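Local atomic coordinates of polyphosphate kinase (Porphyromonas gingivalis, PDB entry 2O8R), a protein that probably catalyses the reversible, magnesium-dependent transfer of the terminal phosphate of ATP to a growing polyphosphate chain. Residues A[539-544]-A[565-570]; A[597-602]-A[615-620]. The protein carries 3 engineered substitutions. All blocks are in the same frame, centred on the assembly; numbering follows the deposited sequence.

Contact 1 of 2, residues A[539-544]-A[565-570]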
loop_
_atom_site.group_PDB
_atom_site.type_symbol
_atom_site.label_atom_id
_atom_site.label_comp_id
_atom_site.label_asym_id
_atom_site.label_seq_id
_atom_site.Cartn_x
_atom_site.Cartn_y
_atom_site.Cartn_z
HETATM N N MSE A 539 1.271 -15.327 -42.795
HETATM C CA MSE A 539 1.181 -14.350 -41.701
HETATM C C MSE A 539 1.312 -15.058 -40.381
HETATM O O MSE A 539 0.731 -16.130 -40.177
HETATM C CB MSE A 539 -0.149 -13.607 -41.727
HETATM C CG MSE A 539 -0.268 -12.651 -42.885
HETATM SE SE MSE A 539 -1.835 -11.519 -42.829
HETATM C CE MSE A 539 -3.188 -12.742 -43.429
ATOM N N LEU A 540 2.078 -14.456 -39.479
ATOM C CA LEU A 540 2.193 -14.965 -38.123
ATOM C C LEU A 540 1.830 -13.831 -37.194
ATOM O O LEU A 540 2.535 -12.828 -37.129
ATOM C CB LEU A 540 3.604 -15.491 -37.867
ATOM C CG LEU A 540 3.958 -16.239 -36.572
ATOM C CD1 LEU A 540 2.780 -16.927 -35.897
ATOM C CD2 LEU A 540 5.055 -17.242 -36.844
ATOM N N LEU A 541 0.711 -13.992 -36.492
ATOM C CA LEU A 541 0.119 -12.904 -35.721
ATOM C C LEU A 541 -0.162 -13.315 -34.270
ATOM O O LEU A 541 -0.898 -14.268 -34.020
ATOM C CB LEU A 541 -1.184 -12.484 -36.374
ATOM C CG LEU A 541 -1.247 -11.942 -37.790
ATOM C CD1 LEU A 541 -2.714 -11.784 -38.119
ATOM C CD2 LEU A 541 -0.524 -10.607 -37.895
ATOM N N LYS A 542 0.424 -12.595 -33.313
ATOM C CA LYS A 542 0.222 -12.899 -31.897
ATOM C C LYS A 542 -0.328 -11.705 -31.144
ATOM O O LYS A 542 0.252 -10.628 -31.187
ATOM C CB LYS A 542 1.522 -13.325 -31.251
ATOM C CG LYS A 542 1.431 -13.512 -29.746
ATOM C CD LYS A 542 2.790 -13.872 -29.154
ATOM C CE LYS A 542 2.693 -14.022 -27.680
ATOM N NZ LYS A 542 2.081 -15.326 -27.433
HETATM N N MSE A 543 -1.447 -11.906 -30.457
HETATM C CA MSE A 543 -2.013 -10.861 -29.623
HETATM C C MSE A 543 -2.898 -11.388 -28.489
HETATM O O MSE A 543 -3.194 -12.579 -28.408
HETATM C CB MSE A 543 -2.793 -9.900 -30.477
HETATM C CG MSE A 543 -3.995 -10.513 -31.142
HETATM SE SE MSE A 543 -4.424 -9.505 -32.748
HETATM C CE MSE A 543 -3.103 -8.050 -32.579
ATOM N N ASN A 544 -3.293 -10.486 -27.601
ATOM C CA ASN A 544 -4.105 -10.853 -26.464
ATOM C C ASN A 544 -5.534 -11.029 -26.925
ATOM O O ASN A 544 -6.250 -11.892 -26.426
ATOM C CB ASN A 544 -4.019 -9.803 -25.348
ATOM C CG ASN A 544 -2.645 -9.742 -24.694
ATOM O OD1 ASN A 544 -1.868 -8.823 -24.946
ATOM N ND2 ASN A 544 -2.346 -10.715 -23.847
ATOM N N ILE A 565 -2.515 -18.490 -42.445
ATOM C CA ILE A 565 -2.449 -17.667 -41.239
ATOM C C ILE A 565 -2.305 -18.465 -39.925
ATOM O O ILE A 565 -3.131 -19.334 -39.610
ATOM C CB ILE A 565 -3.677 -16.717 -41.130
ATOM C CG1 ILE A 565 -4.014 -16.076 -42.484
ATOM C CG2 ILE A 565 -3.419 -15.644 -40.083
ATOM C CD1 ILE A 565 -5.294 -15.267 -42.496
ATOM N N ASP A 566 -1.252 -18.155 -39.167
ATOM C CA ASP A 566 -1.135 -18.604 -37.783
ATOM C C ASP A 566 -1.457 -17.477 -36.802
ATOM O O ASP A 566 -0.758 -16.462 -36.753
ATOM C CB ASP A 566 0.268 -19.116 -37.506
ATOM C CG ASP A 566 0.383 -20.607 -37.650
ATOM O OD1 ASP A 566 -0.430 -21.344 -37.056
ATOM O OD2 ASP A 566 1.309 -21.048 -38.354
ATOM N N LEU A 567 -2.520 -17.670 -36.030
ATOM C CA LEU A 567 -2.908 -16.753 -34.974
ATOM C C LEU A 567 -2.545 -17.353 -33.640
ATOM O O LEU A 567 -2.907 -18.490 -33.356
ATOM C CB LEU A 567 -4.416 -16.521 -34.983
ATOM C CG LEU A 567 -4.977 -15.625 -36.085
ATOM C CD1 LEU A 567 -6.488 -15.679 -36.083
ATOM C CD2 LEU A 567 -4.507 -14.200 -35.895
ATOM N N ILE A 568 -1.828 -16.591 -32.822
ATOM C CA ILE A 568 -1.585 -16.959 -31.432
ATOM C C ILE A 568 -2.293 -15.921 -30.547
ATOM O O ILE A 568 -1.779 -14.821 -30.299
ATOM C CB ILE A 568 -0.076 -17.063 -31.138
ATOM C CG1 ILE A 568 0.592 -18.048 -32.103
ATOM C CG2 ILE A 568 0.168 -17.504 -29.716
ATOM C CD1 ILE A 568 2.100 -18.170 -31.928
ATOM N N VAL A 569 -3.506 -16.266 -30.120
ATOM C CA VAL A 569 -4.369 -15.366 -29.342
ATOM C C VAL A 569 -4.807 -15.998 -28.029
ATOM O O VAL A 569 -5.497 -17.013 -28.044
ATOM C CB VAL A 569 -5.632 -15.004 -30.116
ATOM C CG1 VAL A 569 -6.551 -14.137 -29.258
ATOM C CG2 VAL A 569 -5.260 -14.276 -31.375
ATOM N N ARG A 570 -4.421 -15.413 -26.895
ATOM C CA ARG A 570 -4.733 -16.065 -25.623
ATOM C C ARG A 570 -6.132 -15.761 -25.115
ATOM O O ARG A 570 -6.796 -16.635 -24.560
ATOM C CB ARG A 570 -3.664 -15.829 -24.545
ATOM C CG ARG A 570 -3.430 -14.409 -24.185
ATOM C CD ARG A 570 -2.869 -14.251 -22.787
ATOM N NE ARG A 570 -3.296 -12.941 -22.297
ATOM C CZ ARG A 570 -4.076 -12.744 -21.242
ATOM N NH1 ARG A 570 -4.469 -13.768 -20.495
ATOM N NH2 ARG A 570 -4.433 -11.515 -20.914
HETATM O O HOH W 1 -0.639 -14.699 -27.743
#
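Leu541 and Leu567 lie side by side on neighbouring parallel strands, pointing the same way, with Leu541 CD1 3.7 Å from Leu567 CD2. On this face Met539 packs against Ile565 and Met543 against Val569; helix 549-560 covers Met539 and Leu541, while Trp601 and Trp618 lie against Leu541 and Met543. In the parallel pairing Leu541 sits opposite Leu567 and bonds to its two neighbours: Leu541 N takes Asp566 O at 2.9 Å and Leu541 O accepts from Ile568 N at 2.8 Å.

The other face is mixed. Ile568 and Leu540 meet helix 636-651, but beside them Lys542 runs out fully extended to CE and turns only at the last bond (chi4 77°), which sets NZ 3.7 Å from Ile568 CG2. A water links NZ to Ile568 O, 2.8 Å from each, and NZ also forms a salt bridge to Glu596 and a hydrogen bond to Gln649; Asp566 makes a salt bridge to Arg586.

Toward the C-terminal ends the pairing slackens. Arg570 N to Met543 O is a weak bond of 3.4 Å, and the partly exposed Arg570 leaves the strand. Strand 538-543, helix 549-560 and strand 564-569 form a beta-alpha-beta unit of the phospholipase D-like C-terminal domain, with Arg570, a predicted ATP-binding residue, just past its second strand.

Contact 2 of 2, residues A[597-602]-A[615-620]. With SO4 (sulfate ion), chain F.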
loop_
_atom_site.group_PDB
_atom_site.type_symbol
_atom_site.label_atom_id
_atom_site.label_comp_id
_atom_site.label_asym_id
_atom_site.label_seq_id
_atom_site.Cartn_x
_atom_site.Cartn_y
_atom_site.Cartn_z
ATOM N N HIS A 597 1.630 -11.809 -23.301
ATOM C CA HIS A 597 1.063 -10.498 -23.435
ATOM C C HIS A 597 1.603 -9.782 -24.643
ATOM O O HIS A 597 1.081 -8.742 -25.024
ATOM C CB HIS A 597 1.322 -9.696 -22.152
ATOM C CG HIS A 597 0.610 -8.385 -22.110
ATOM N ND1 HIS A 597 1.218 -7.199 -22.462
ATOM C CD2 HIS A 597 -0.663 -8.076 -21.780
ATOM C CE1 HIS A 597 0.351 -6.214 -22.332
ATOM N NE2 HIS A 597 -0.796 -6.719 -21.917
ATOM N N SER A 598 2.656 -10.328 -25.242
ATOM C CA SER A 598 3.241 -9.738 -26.448
ATOM C C SER A 598 2.194 -9.570 -27.540
ATOM O O SER A 598 1.268 -10.389 -27.681
ATOM C CB SER A 598 4.379 -10.610 -26.987
ATOM O OG SER A 598 5.514 -10.550 -26.148
ATOM N N ARG A 599 2.338 -8.491 -28.300
ATOM C CA ARG A 599 1.576 -8.311 -29.531
ATOM C C ARG A 599 2.568 -8.130 -30.667
ATOM O O ARG A 599 3.302 -7.135 -30.713
ATOM C CB ARG A 599 0.641 -7.115 -29.415
ATOM C CG ARG A 599 -0.263 -7.173 -28.203
ATOM C CD ARG A 599 -0.538 -5.795 -27.682
ATOM N NE ARG A 599 -1.629 -5.817 -26.726
ATOM C CZ ARG A 599 -1.565 -5.335 -25.490
ATOM N NH1 ARG A 599 -0.456 -4.762 -25.052
ATOM N NH2 ARG A 599 -2.627 -5.415 -24.695
ATOM N N ILE A 600 2.612 -9.107 -31.568
ATOM C CA ILE A 600 3.643 -9.160 -32.607
ATOM C C ILE A 600 3.049 -9.564 -33.954
ATOM O O ILE A 600 2.210 -10.462 -34.015
ATOM C CB ILE A 600 4.759 -10.157 -32.223
ATOM C CG1 ILE A 600 5.576 -9.617 -31.044
ATOM C CG2 ILE A 600 5.658 -10.451 -33.427
ATOM C CD1 ILE A 600 6.674 -10.558 -30.533
ATOM N N TRP A 601 3.467 -8.897 -35.026
ATOM C CA TRP A 601 2.963 -9.225 -36.365
ATOM C C TRP A 601 4.108 -9.549 -37.320
ATOM O O TRP A 601 5.070 -8.790 -37.422
ATOM C CB TRP A 601 2.120 -8.089 -36.972
ATOM C CG TRP A 601 1.217 -7.317 -36.038
ATOM C CD1 TRP A 601 0.537 -7.795 -34.941
ATOM C CD2 TRP A 601 0.854 -5.934 -36.158
ATOM N NE1 TRP A 601 -0.204 -6.787 -34.366
ATOM C CE2 TRP A 601 -0.025 -5.636 -35.088
ATOM C CE3 TRP A 601 1.193 -4.917 -37.058
ATOM C CZ2 TRP A 601 -0.553 -4.366 -34.891
ATOM C CZ3 TRP A 601 0.651 -3.646 -36.866
ATOM C CH2 TRP A 601 -0.211 -3.388 -35.795
ATOM N N CYS A 602 3.987 -10.675 -38.016
ATOM C CA CYS A 602 4.945 -11.087 -39.035
ATOM C C CYS A 602 4.263 -11.307 -40.360
ATOM O O CYS A 602 3.390 -12.165 -40.487
ATOM C CB CYS A 602 5.627 -12.384 -38.635
ATOM S SG CYS A 602 6.377 -12.260 -37.048
ATOM N N SER A 615 1.583 -2.191 -29.294
ATOM C CA SER A 615 0.888 -1.921 -28.043
ATOM C C SER A 615 -0.572 -2.338 -28.137
ATOM O O SER A 615 -1.235 -2.520 -27.124
ATOM C CB SER A 615 0.969 -0.432 -27.699
ATOM O OG SER A 615 0.162 0.325 -28.578
ATOM N N ALA A 616 -1.068 -2.505 -29.358
ATOM C CA ALA A 616 -2.482 -2.802 -29.573
ATOM C C ALA A 616 -2.775 -4.266 -29.875
ATOM O O ALA A 616 -2.017 -4.926 -30.587
ATOM C CB ALA A 616 -3.029 -1.936 -30.696
ATOM N N ASP A 617 -3.875 -4.762 -29.314
ATOM C CA ASP A 617 -4.582 -5.926 -29.846
ATOM C C ASP A 617 -5.523 -5.388 -30.905
ATOM O O ASP A 617 -5.705 -4.185 -31.007
ATOM C CB ASP A 617 -5.426 -6.588 -28.772
ATOM C CG ASP A 617 -4.653 -6.879 -27.525
ATOM O OD1 ASP A 617 -3.596 -7.525 -27.627
ATOM O OD2 ASP A 617 -5.108 -6.469 -26.442
ATOM N N TRP A 618 -6.143 -6.261 -31.683
ATOM C CA TRP A 618 -7.086 -5.798 -32.688
ATOM C C TRP A 618 -8.516 -5.941 -32.182
ATOM O O TRP A 618 -9.267 -6.836 -32.596
ATOM C CB TRP A 618 -6.895 -6.541 -34.002
ATOM C CG TRP A 618 -5.569 -6.328 -34.644
ATOM C CD1 TRP A 618 -4.662 -5.346 -34.362
ATOM C CD2 TRP A 618 -5.009 -7.096 -35.718
ATOM N NE1 TRP A 618 -3.562 -5.474 -35.177
ATOM C CE2 TRP A 618 -3.753 -6.539 -36.019
ATOM C CE3 TRP A 618 -5.445 -8.206 -36.445
ATOM C CZ2 TRP A 618 -2.934 -7.048 -37.023
ATOM C CZ3 TRP A 618 -4.628 -8.711 -37.443
ATOM C CH2 TRP A 618 -3.387 -8.135 -37.719
HETATM N N MSE A 619 -8.879 -5.063 -31.260
HETATM C CA MSE A 619 -10.254 -4.961 -30.809
HETATM C C MSE A 619 -10.918 -3.869 -31.633
HETATM O O MSE A 619 -10.272 -3.266 -32.487
HETATM C CB MSE A 619 -10.289 -4.572 -29.343
HETATM C CG MSE A 619 -9.306 -5.310 -28.469
HETATM SE SE MSE A 619 -9.685 -7.204 -28.212
HETATM C CE MSE A 619 -8.843 -7.427 -26.451
ATOM N N LYS A 620 -12.199 -3.607 -31.381
ATOM C CA LYS A 620 -12.866 -2.439 -31.963
ATOM C C LYS A 620 -12.282 -1.166 -31.349
ATOM O O LYS A 620 -11.763 -0.316 -32.067
ATOM C CB LYS A 620 -14.366 -2.502 -31.700
ATOM C CG LYS A 620 -15.176 -1.355 -32.288
ATOM C CD LYS A 620 -15.995 -1.814 -33.488
ATOM C CE LYS A 620 -17.490 -1.538 -33.280
ATOM N NZ LYS A 620 -17.759 -0.165 -32.754
HETATM S S SO4 F . -2.628 -3.728 -21.477
HETATM O O1 SO4 F . -2.168 -4.837 -20.645
HETATM O O2 SO4 F . -4.062 -3.900 -21.753
HETATM O O3 SO4 F . -2.408 -2.468 -20.769
HETATM O O4 SO4 F . -1.829 -3.668 -22.697
#
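Arg599 reaches across to Asp617 and grips it in a bidentate, side-on salt bridge, NE to one carboxylate oxygen and NH2 to the other. Its side chain starts against the opposing backbone, with CB 3.6 Å from Ala616 O. CG lies anti to the carbonyl carbon (chi1 -54°) and passes Asp617 OD1, while CD sits 3.4 Å from Ala616 O and close to Ser615 O as well. NE then donates to Asp617 OD1 at 2.8 Å, and NH2 to Asp617 OD2 at 3.2 Å. Both oxygens lie near the guanidinium plane, yet the carboxylate is turned about 51° from it, so both nitrogens approach from above the carboxylate plane. Ser615 O lies over one face of the guanidinium and His597 O over the opposite one. At the tip, Arg599 NH1 and NH2 converge on O4 of a sulfate; His597 NE2 holds O1 of the same ion at 2.7 Å.

Farther along, Trp618 turns the edge of its indole to the face of Trp601, an edge-to-face pair with planes 55° apart. Trp618 NE1 comes 3.2 Å from Trp601 CZ2, and Trp618 CZ2 lies above the face, displaced toward its rim. Both indoles also pack on Leu541 and Met543 of strand 538-543.

Asp617 OD1 additionally accepts a bond from Asn544 N, and His597 ND1 is held by Asp476, so second-shell partners help orient both groups. The sulfate probably comes from the crystallisation liquor, but Arg599, which binds it, has its side chain about 4 Å from that of His439, the predicted phosphohistidine; this is consistent with a pocket for phosphate groups, whose negative charge Arg599 would help to offset.

Contact 1 closes before contact 2 opens along the chain, and their centres lie 9 Å apart within C-terminal domain 2. Both reach one mixed sheet, in which strand 538-543 stands between strand 564-569, parallel to it, and strand 600-603, antiparallel. Probable backbone hydrogen bonds from Leu540 O to Cys602 N and from Lys542 O to Ile600 N join the two contacts directly. Segment 615-620 follows strand 610-614, the next neighbour of 600-603. The loop residues after strands 538-543 and 564-569 thus gather near 597-599 and 615-617, placing Arg570 and His597, both predicted to bind ATP, near Arg599, whose side chain is also close to the predicted phosphohistidine His439.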